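Wnt inhibitor of Dorsal protein (Drosophila melanogaster, PDB 4KRR) probably acts as a secreted Wnt-family ligand for frizzled seven-transmembrane receptors, and is represented here by its N-terminal domain and linker. Local coordinates at residues 6-19 with 61-73. Numbering follows the deposited sequence.
Sequences LSWEDITGKGLKQA and ISMAAIVHTLTKD
I11 and I66 interlock where residues 8-19 of helix 8-26 cross residues 61-73 of helix 53-75 in the helical N-terminal domain of this Wnt, a worked example of knobs-into-holes packing, the segment axes 125° apart and so obliquely antiparallel. I66 enters the hole formed by I11, T12, G15 and L16, and I11 returns the fit among I66, T69, L70 and D73. Their CG2 methyls meet at 3.8 Å; in I66 this branch lies anti to the backbone N, while CG1 carries CD1 alongside T12 CG2.

Small residues are found where the backbones come nearest. G15 lies against I66, their CA atoms 4.3 Å apart, and a CB on the glycine would collide with I66 CG1. One turn on, the CB of A19 packs 3.7 Å from the CB of A65, and F39 of helix 36-44 also touches A19. Toward the other end, the W8 indole presents its edge at CZ3 to I66 CG2, while its CH2 meets L70 CD2 at 3.9 Å; H107 of helix 97-107 stacks on the indole ring.

Polar groups line the other flank. K14, its chain bent at chi3 (-63°), swings NZ onto D73 OD2 in a salt bridge whose modelled length, 2.4 Å from K14 NZ to D73 OD2, is doubtfully short. T69 turns its hydroxyl back to its own helix and its CG2 across to helix 8-26, 3.9 Å from K14 CE and 4.1 Å from I11 CD1. Cut back to an alanine, T69 would lose CG2 and OG1, which would probably open a gap between K14 CE and I11 CD1 and cost A65 O one of its two donors. Those donors, T69 N and T69 OG1, reach A65 O from opposite faces of its carbonyl plane, the hydroxyl at 2.7 Å.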
loop_
_atom_site.group_PDB
_atom_site.type_symbol
_atom_site.label_atom_id
_atom_site.label_comp_id
_atom_site.label_asym_id
_atom_site.label_seq_id
_atom_site.Cartn_x
_atom_site.Cartn_y
_atom_site.Cartn_z
ATOM N N LEU A 6 16.484 -10.907 -1.490
ATOM C CA LEU A 6 15.708 -9.716 -1.175
ATOM C C LEU A 6 16.571 -8.490 -0.882
ATOM O O LEU A 6 17.422 -8.515 0.005
ATOM C CB LEU A 6 14.773 -9.981 0.010
ATOM C CG LEU A 6 14.079 -8.763 0.622
ATOM C CD1 LEU A 6 13.181 -8.084 -0.402
ATOM C CD2 LEU A 6 13.284 -9.178 1.848
ATOM N N SER A 7 16.337 -7.420 -1.637
ATOM C CA SER A 7 16.992 -6.139 -1.399
ATOM C C SER A 7 15.946 -5.080 -1.080
ATOM O O SER A 7 15.161 -4.693 -1.946
ATOM C CB SER A 7 17.797 -5.712 -2.625
ATOM O OG SER A 7 18.285 -4.388 -2.469
ATOM N N TRP A 8 15.932 -4.613 0.164
ATOM C CA TRP A 8 14.949 -3.622 0.583
ATOM C C TRP A 8 15.175 -2.267 -0.079
ATOM O O TRP A 8 14.250 -1.463 -0.189
ATOM C CB TRP A 8 14.922 -3.486 2.107
ATOM C CG TRP A 8 14.130 -4.569 2.775
ATOM C CD1 TRP A 8 14.618 -5.617 3.499
ATOM C CD2 TRP A 8 12.704 -4.716 2.766
ATOM N NE1 TRP A 8 13.585 -6.403 3.949
ATOM C CE2 TRP A 8 12.399 -5.873 3.511
ATOM C CE3 TRP A 8 11.656 -3.980 2.203
ATOM C CZ2 TRP A 8 11.091 -6.311 3.708
ATOM C CZ3 TRP A 8 10.358 -4.417 2.400
ATOM C CH2 TRP A 8 10.087 -5.572 3.145
ATOM N N GLU A 9 16.402 -2.023 -0.524
ATOM C CA GLU A 9 16.732 -0.782 -1.217
ATOM C C GLU A 9 16.020 -0.699 -2.566
ATOM O O GLU A 9 15.466 0.340 -2.924
ATOM C CB GLU A 9 18.245 -0.665 -1.407
ATOM C CG GLU A 9 18.679 0.530 -2.243
ATOM C CD GLU A 9 20.187 0.651 -2.348
ATOM O OE1 GLU A 9 20.851 0.736 -1.293
ATOM O OE2 GLU A 9 20.709 0.657 -3.482
ATOM N N ASP A 10 16.036 -1.801 -3.308
ATOM C CA ASP A 10 15.405 -1.846 -4.622
ATOM C C ASP A 10 13.884 -1.876 -4.513
ATOM O O ASP A 10 13.185 -1.220 -5.283
ATOM C CB ASP A 10 15.902 -3.057 -5.413
ATOM C CG ASP A 10 17.405 -3.057 -5.590
ATOM O OD1 ASP A 10 18.009 -1.964 -5.554
ATOM O OD2 ASP A 10 17.985 -4.149 -5.767
ATOM N N ILE A 11 13.379 -2.646 -3.553
ATOM C CA ILE A 11 11.942 -2.764 -3.338
ATOM C C ILE A 11 11.326 -1.420 -2.958
ATOM O O ILE A 11 10.333 -0.991 -3.549
ATOM C CB ILE A 11 11.619 -3.806 -2.248
ATOM C CG1 ILE A 11 11.975 -5.210 -2.738
ATOM C CG2 ILE A 11 10.149 -3.749 -1.872
ATOM C CD1 ILE A 11 11.155 -5.662 -3.929
ATOM N N THR A 12 11.931 -0.760 -1.976
ATOM C CA THR A 12 11.474 0.550 -1.524
ATOM C C THR A 12 11.570 1.584 -2.641
ATOM O O THR A 12 10.655 2.382 -2.840
ATOM C CB THR A 12 12.284 1.039 -0.304
ATOM O OG1 THR A 12 12.138 0.104 0.773
ATOM C CG2 THR A 12 11.804 2.408 0.152
ATOM N N GLY A 13 12.684 1.560 -3.365
ATOM C CA GLY A 13 12.900 2.470 -4.476
ATOM C C GLY A 13 11.808 2.399 -5.527
ATOM O O GLY A 13 11.236 3.421 -5.908
ATOM N N LYS A 14 11.514 1.185 -5.988
ATOM C CA LYS A 14 10.473 0.968 -6.989
ATOM C C LYS A 14 9.100 1.279 -6.411
ATOM O O LYS A 14 8.246 1.853 -7.090
ATOM C CB LYS A 14 10.502 -0.472 -7.516
ATOM C CG LYS A 14 11.724 -0.819 -8.364
ATOM C CD LYS A 14 11.590 -2.198 -9.012
ATOM C CE LYS A 14 11.505 -3.312 -7.978
ATOM N NZ LYS A 14 11.237 -4.651 -8.590
ATOM N N GLY A 15 8.889 0.901 -5.154
ATOM C CA GLY A 15 7.635 1.184 -4.481
ATOM C C GLY A 15 7.334 2.669 -4.381
ATOM O O GLY A 15 6.244 3.110 -4.743
ATOM N N LEU A 16 8.301 3.441 -3.894
ATOM C CA LEU A 16 8.117 4.881 -3.723
ATOM C C LEU A 16 7.922 5.612 -5.052
ATOM O O LEU A 16 7.202 6.609 -5.116
ATOM C CB LEU A 16 9.287 5.490 -2.946
ATOM C CG LEU A 16 9.438 5.011 -1.502
ATOM C CD1 LEU A 16 10.549 5.768 -0.792
ATOM C CD2 LEU A 16 8.123 5.143 -0.752
ATOM N N LYS A 17 8.564 5.122 -6.106
ATOM C CA LYS A 17 8.380 5.708 -7.430
ATOM C C LYS A 17 6.941 5.504 -7.896
ATOM O O LYS A 17 6.302 6.432 -8.393
ATOM C CB LYS A 17 9.357 5.106 -8.441
ATOM C CG LYS A 17 9.227 5.682 -9.845
ATOM C CD LYS A 17 10.217 5.036 -10.803
ATOM C CE LYS A 17 10.048 5.569 -12.218
ATOM N NZ LYS A 17 11.030 4.963 -13.162
ATOM N N GLN A 18 6.439 4.286 -7.719
ATOM C CA GLN A 18 5.063 3.963 -8.073
ATOM C C GLN A 18 4.091 4.757 -7.206
ATOM O O GLN A 18 3.087 5.280 -7.697
ATOM C CB GLN A 18 4.811 2.461 -7.913
ATOM C CG GLN A 18 3.361 2.038 -8.102
ATOM C CD GLN A 18 2.851 2.289 -9.511
ATOM O OE1 GLN A 18 2.188 3.294 -9.776
ATOM N NE2 GLN A 18 3.155 1.373 -10.423
ATOM N N ALA A 19 4.406 4.849 -5.917
ATOM C CA ALA A 19 3.565 5.563 -4.965
ATOM C C ALA A 19 3.478 7.045 -5.310
ATOM O O ALA A 19 2.404 7.644 -5.239
ATOM C CB ALA A 19 4.088 5.373 -3.548
ATOM N N ILE A 61 -0.148 5.145 0.934
ATOM C CA ILE A 61 0.113 4.846 -0.473
ATOM C C ILE A 61 1.533 4.308 -0.668
ATOM O O ILE A 61 1.780 3.496 -1.559
ATOM C CB ILE A 61 -0.153 6.070 -1.399
ATOM C CG1 ILE A 61 -0.180 5.649 -2.872
ATOM C CG2 ILE A 61 0.874 7.171 -1.177
ATOM C CD1 ILE A 61 -1.472 4.973 -3.305
ATOM N N SER A 62 2.458 4.745 0.182
ATOM C CA SER A 62 3.843 4.293 0.096
ATOM C C SER A 62 3.981 2.855 0.585
ATOM O O SER A 62 4.615 2.030 -0.072
ATOM C CB SER A 62 4.768 5.221 0.886
ATOM O OG SER A 62 4.683 6.547 0.395
ATOM N N MET A 63 3.385 2.562 1.738
ATOM C CA MET A 63 3.351 1.202 2.259
ATOM C C MET A 63 2.684 0.247 1.277
ATOM O O MET A 63 3.183 -0.850 1.031
ATOM C CB MET A 63 2.600 1.153 3.587
ATOM C CG MET A 63 2.318 -0.263 4.062
ATOM S SD MET A 63 1.427 -0.322 5.620
ATOM C CE MET A 63 1.139 -2.084 5.769
ATOM N N ALA A 64 1.553 0.673 0.724
ATOM C CA ALA A 64 0.794 -0.154 -0.208
ATOM C C ALA A 64 1.598 -0.474 -1.465
ATOM O O ALA A 64 1.555 -1.595 -1.970
ATOM C CB ALA A 64 -0.520 0.525 -0.572
ATOM N N ALA A 65 2.334 0.516 -1.961
ATOM C CA ALA A 65 3.118 0.345 -3.179
ATOM C C ALA A 65 4.310 -0.573 -2.950
ATOM O O ALA A 65 4.695 -1.336 -3.834
ATOM C CB ALA A 65 3.580 1.692 -3.705
ATOM N N ILE A 66 4.893 -0.494 -1.760
ATOM C CA ILE A 66 6.028 -1.335 -1.409
ATOM C C ILE A 66 5.594 -2.792 -1.271
ATOM O O ILE A 66 6.266 -3.698 -1.767
ATOM C CB ILE A 66 6.707 -0.848 -0.109
ATOM C CG1 ILE A 66 7.366 0.515 -0.340
ATOM C CG2 ILE A 66 7.744 -1.852 0.372
ATOM C CD1 ILE A 66 8.016 1.099 0.895
ATOM N N VAL A 67 4.463 -3.008 -0.604
ATOM C CA VAL A 67 3.924 -4.353 -0.417
ATOM C C VAL A 67 3.441 -4.946 -1.742
ATOM O O VAL A 67 3.648 -6.130 -2.017
ATOM C CB VAL A 67 2.785 -4.367 0.630
ATOM C CG1 VAL A 67 2.143 -5.745 0.713
ATOM C CG2 VAL A 67 3.314 -3.939 1.998
ATOM N N HIS A 68 2.807 -4.114 -2.563
ATOM C CA HIS A 68 2.360 -4.530 -3.888
ATOM C C HIS A 68 3.554 -4.957 -4.735
ATOM O O HIS A 68 3.498 -5.959 -5.449
ATOM C CB HIS A 68 1.606 -3.388 -4.577
ATOM C CG HIS A 68 0.941 -3.781 -5.861
ATOM N ND1 HIS A 68 1.625 -3.884 -7.054
ATOM C CD2 HIS A 68 -0.351 -4.077 -6.142
ATOM C CE1 HIS A 68 0.785 -4.235 -8.012
ATOM N NE2 HIS A 68 -0.420 -4.357 -7.486
ATOM N N THR A 69 4.637 -4.191 -4.644
ATOM C CA THR A 69 5.856 -4.496 -5.383
ATOM C C THR A 69 6.472 -5.798 -4.882
ATOM O O THR A 69 6.870 -6.652 -5.675
ATOM C CB THR A 69 6.890 -3.358 -5.260
ATOM O OG1 THR A 69 6.338 -2.149 -5.795
ATOM C CG2 THR A 69 8.165 -3.703 -6.016
ATOM N N LEU A 70 6.536 -5.943 -3.561
ATOM C CA LEU A 70 7.122 -7.124 -2.936
ATOM C C LEU A 70 6.310 -8.381 -3.230
ATOM O O LEU A 70 6.869 -9.439 -3.521
ATOM C CB LEU A 70 7.256 -6.922 -1.424
ATOM C CG LEU A 70 7.797 -8.110 -0.627
ATOM C CD1 LEU A 70 9.177 -8.511 -1.129
ATOM C CD2 LEU A 70 7.833 -7.794 0.864
ATOM N N THR A 71 4.989 -8.260 -3.150
ATOM C CA THR A 71 4.097 -9.374 -3.446
ATOM C C THR A 71 4.249 -9.826 -4.897
ATOM O O THR A 71 4.364 -11.022 -5.180
ATOM C CB THR A 71 2.627 -8.988 -3.208
ATOM O OG1 THR A 71 2.465 -8.520 -1.864
ATOM C CG2 THR A 71 1.711 -10.182 -3.444
ATOM N N LYS A 72 4.254 -8.859 -5.808
ATOM C CA LYS A 72 4.327 -9.148 -7.237
ATOM C C LYS A 72 5.671 -9.752 -7.624
ATOM O O LYS A 72 5.727 -10.748 -8.345
ATOM C CB LYS A 72 4.062 -7.878 -8.051
ATOM C CG LYS A 72 3.947 -8.106 -9.548
ATOM C CD LYS A 72 3.548 -6.829 -10.271
ATOM C CE LYS A 72 3.329 -7.077 -11.755
ATOM N NZ LYS A 72 2.928 -5.839 -12.479
ATOM N N ASP A 73 6.752 -9.150 -7.138
ATOM C CA ASP A 73 8.097 -9.618 -7.460
ATOM C C ASP A 73 8.376 -11.011 -6.903
ATOM O O ASP A 73 9.099 -11.796 -7.519
ATOM C CB ASP A 73 9.146 -8.622 -6.970
ATOM C CG ASP A 73 9.182 -7.358 -7.805
ATOM O OD1 ASP A 73 8.160 -7.044 -8.451
ATOM O OD2 ASP A 73 10.230 -6.682 -7.817
#